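Local coordinates for protein toll (Drosophila melanogaster, PDB 4LXR), which serves, through its extracellular leucine-rich repeats, as a transmembrane receptor for the cleaved cytokine Spätzle, triggering signalling in embryonic dorsal-ventral patterning and antifungal immunity, at residues A[278-283]-A[301-306]. Residues are numbered along the deposited sequence; the frame is centred on the assembly and turned at random.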
ATOM      1  N   VAL A 278     -22.489 -16.462  15.439  1.00 35.46           N
ATOM      2  CA  VAL A 278     -23.108 -15.807  16.593  1.00 38.57           C
ATOM      3  C   VAL A 278     -22.014 -15.498  17.614  1.00 34.00           C
ATOM      4  O   VAL A 278     -20.899 -15.984  17.489  1.00 37.78           O
ATOM      5  CB  VAL A 278     -24.249 -16.664  17.255  1.00 33.14           C
ATOM      6  CG1 VAL A 278     -25.460 -16.756  16.343  1.00 30.67           C
ATOM      7  CG2 VAL A 278     -23.742 -18.050  17.662  1.00 25.21           C
ATOM      8  N   PRO A 279     -22.314 -14.659  18.608  1.00 41.71           N
ATOM      9  CA  PRO A 279     -21.302 -14.468  19.652  1.00 43.22           C
ATOM     10  C   PRO A 279     -21.049 -15.732  20.471  1.00 35.84           C
ATOM     11  O   PRO A 279     -21.976 -16.375  20.960  1.00 32.10           O
ATOM     12  CB  PRO A 279     -21.920 -13.380  20.542  1.00 41.89           C
ATOM     13  CG  PRO A 279     -22.828 -12.624  19.629  1.00 39.88           C
ATOM     14  CD  PRO A 279     -23.386 -13.649  18.681  1.00 42.49           C
ATOM     15  N   LEU A 280     -19.778 -16.076  20.604  1.00 34.35           N
ATOM     16  CA  LEU A 280     -19.349 -17.149  21.484  1.00 32.65           C
ATOM     17  C   LEU A 280     -18.526 -16.474  22.582  1.00 30.44           C
ATOM     18  O   LEU A 280     -17.395 -16.054  22.348  1.00 34.89           O
ATOM     19  CB  LEU A 280     -18.497 -18.155  20.693  1.00 30.70           C
ATOM     20  CG  LEU A 280     -17.705 -19.225  21.441  1.00 28.55           C
ATOM     21  CD1 LEU A 280     -18.644 -20.088  22.246  1.00 32.93           C
ATOM     22  CD2 LEU A 280     -16.901 -20.067  20.468  1.00 20.86           C
ATOM     23  N   ALA A 281     -19.107 -16.363  23.773  1.00 27.54           N
ATOM     24  CA  ALA A 281     -18.570 -15.500  24.820  1.00 32.97           C
ATOM     25  C   ALA A 281     -17.181 -15.909  25.294  1.00 34.44           C
ATOM     26  O   ALA A 281     -16.310 -15.058  25.486  1.00 30.91           O
ATOM     27  CB  ALA A 281     -19.532 -15.420  25.988  1.00 27.23           C
ATOM     28  N   THR A 282     -16.977 -17.208  25.474  1.00 39.69           N
ATOM     29  CA  THR A 282     -15.692 -17.724  25.922  1.00 32.85           C
ATOM     30  C   THR A 282     -15.505 -19.179  25.491  1.00 34.74           C
ATOM     31  O   THR A 282     -16.387 -19.776  24.886  1.00 38.53           O
ATOM     32  CB  THR A 282     -15.568 -17.678  27.452  1.00 38.26           C
ATOM     33  OG1 THR A 282     -14.192 -17.851  27.818  1.00 36.12           O
ATOM     34  CG2 THR A 282     -16.445 -18.791  28.108  1.00 27.70           C
ATOM     35  N   LEU A 283     -14.339 -19.735  25.798  1.00 27.12           N
ATOM     36  CA  LEU A 283     -14.060 -21.141  25.548  1.00 30.30           C
ATOM     37  C   LEU A 283     -13.931 -21.850  26.903  1.00 39.18           C
ATOM     38  O   LEU A 283     -13.478 -21.251  27.886  1.00 32.95           O
ATOM     39  CB  LEU A 283     -12.780 -21.287  24.723  1.00 25.96           C
ATOM     40  CG  LEU A 283     -12.824 -20.584  23.359  1.00 24.71           C
ATOM     41  CD1 LEU A 283     -11.425 -20.511  22.729  1.00 22.34           C
ATOM     42  CD2 LEU A 283     -13.793 -21.323  22.436  1.00 27.76           C
ATOM     43  N   ALA A 301     -14.560 -15.541  17.023  1.00 24.86           N
ATOM     44  CA  ALA A 301     -15.938 -15.894  17.333  1.00 27.66           C
ATOM     45  C   ALA A 301     -16.594 -14.900  18.303  1.00 32.13           C
ATOM     46  O   ALA A 301     -17.506 -15.266  19.052  1.00 34.47           O
ATOM     47  CB  ALA A 301     -15.977 -17.298  17.902  1.00 19.76           C
ATOM     48  N   GLU A 302     -16.135 -13.647  18.275  1.00 32.92           N
ATOM     49  CA  GLU A 302     -16.587 -12.589  19.200  1.00 28.47           C
ATOM     50  C   GLU A 302     -16.268 -12.944  20.652  1.00 24.33           C
ATOM     51  O   GLU A 302     -17.051 -12.662  21.553  1.00 25.59           O
ATOM     52  CB  GLU A 302     -18.085 -12.308  19.077  1.00 34.60           C
ATOM     53  CG  GLU A 302     -18.674 -12.497  17.708  1.00 46.16           C
ATOM     54  CD  GLU A 302     -18.372 -11.355  16.808  1.00 56.20           C
ATOM     55  OE1 GLU A 302     -17.471 -11.500  15.950  1.00 57.08           O
ATOM     56  OE2 GLU A 302     -19.048 -10.318  16.957  1.00 67.41           O
ATOM     57  N   LEU A 303     -15.123 -13.576  20.874  1.00 22.79           N
ATOM     58  CA  LEU A 303     -14.776 -14.048  22.202  1.00 29.62           C
ATOM     59  C   LEU A 303     -14.616 -12.844  23.124  1.00 33.62           C
ATOM     60  O   LEU A 303     -13.966 -11.848  22.757  1.00 25.03           O
ATOM     61  CB  LEU A 303     -13.486 -14.886  22.143  1.00 25.87           C
ATOM     62  CG  LEU A 303     -13.596 -16.230  21.414  1.00 29.74           C
ATOM     63  CD1 LEU A 303     -12.219 -16.740  20.950  1.00 19.60           C
ATOM     64  CD2 LEU A 303     -14.323 -17.277  22.285  1.00 21.27           C
ATOM     65  N   GLN A 304     -15.223 -12.933  24.304  1.00 34.85           N
ATOM     66  CA  GLN A 304     -15.219 -11.825  25.259  1.00 40.21           C
ATOM     67  C   GLN A 304     -14.090 -11.964  26.278  1.00 40.87           C
ATOM     68  O   GLN A 304     -13.556 -10.965  26.762  1.00 37.62           O
ATOM     69  CB  GLN A 304     -16.575 -11.714  25.968  1.00 30.03           C
ATOM     70  CG  GLN A 304     -17.598 -10.908  25.191  1.00 33.11           C
ATOM     71  CD  GLN A 304     -18.977 -10.978  25.802  1.00 46.51           C
ATOM     72  OE1 GLN A 304     -19.895 -11.533  25.206  1.00 55.03           O
ATOM     73  NE2 GLN A 304     -19.134 -10.412  27.001  1.00 55.40           N
ATOM     74  N   SER A 305     -13.734 -13.209  26.591  1.00 32.44           N
ATOM     75  CA  SER A 305     -12.643 -13.498  27.514  1.00 37.89           C
ATOM     76  C   SER A 305     -12.177 -14.945  27.358  1.00 39.39           C
ATOM     77  O   SER A 305     -12.896 -15.784  26.799  1.00 32.65           O
ATOM     78  CB  SER A 305     -13.075 -13.232  28.962  1.00 37.33           C
ATOM     79  OG  SER A 305     -14.141 -14.078  29.329  1.00 37.73           O
ATOM     80  N   LEU A 306     -10.963 -15.222  27.829  1.00 32.45           N
ATOM     81  CA  LEU A 306     -10.396 -16.567  27.785  1.00 26.47           C
ATOM     82  C   LEU A 306      -9.986 -17.013  29.190  1.00 39.08           C
ATOM     83  O   LEU A 306      -9.586 -16.191  30.019  1.00 32.00           O
ATOM     84  CB  LEU A 306      -9.175 -16.596  26.869  1.00 23.97           C
ATOM     85  CG  LEU A 306      -9.393 -16.138  25.427  1.00 28.58           C
ATOM     86  CD1 LEU A 306      -8.060 -16.079  24.669  1.00 26.79           C
ATOM     87  CD2 LEU A 306     -10.401 -17.036  24.714  1.00 22.24           C
TER
HETATM   88  O   HOH W   1     -16.503 -14.122  28.774  1.00 44.17           O
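L303 packs its CD2 methyl against L280 and L283, joining 278-283 of repeat 6 to 301-306 of repeat 7. L303 CD2 is the shared atom, 3.8 Å from L283 CG and 4.0 Å from L280 CG. Orientation separates the two pairs: L303 lies side by side with L280, pointing the same way, but crosses L283 at about a right angle. The same methyl, L303 CD2, also comes within 3.3 Å of L280 O, to which L303 CA makes a CA-H...O contact. L280 CG stands anti to its backbone N (chi1 168°), and its CD2 reaches A301 CB at 3.9 Å. L306 runs alongside L283, L283 CD1 to L306 CD2 4.1 Å. Backbone bonds join the segments: L280 N donates to A301 O (2.9 Å, 159° at the hydrogen), whereas Q304 N meets A281 O at 2.7 Å, tilted 28° from the carbonyl plane. S305 N adds a weak bond to the same oxygen. T282 OG1, anti to its own N, donates to S305 O at 2.6 Å from above that carbonyl plane. N325, one repeat further on, receives A301 N and L303 N through OD1, consistent with the asparagine ladder of leucine-rich repeats. Thus buried leucines and backbone polar atoms meet side by side, and hydrogen bonds, one from a threonine hydroxyl, link two non-strand segments of the extracellular solenoid.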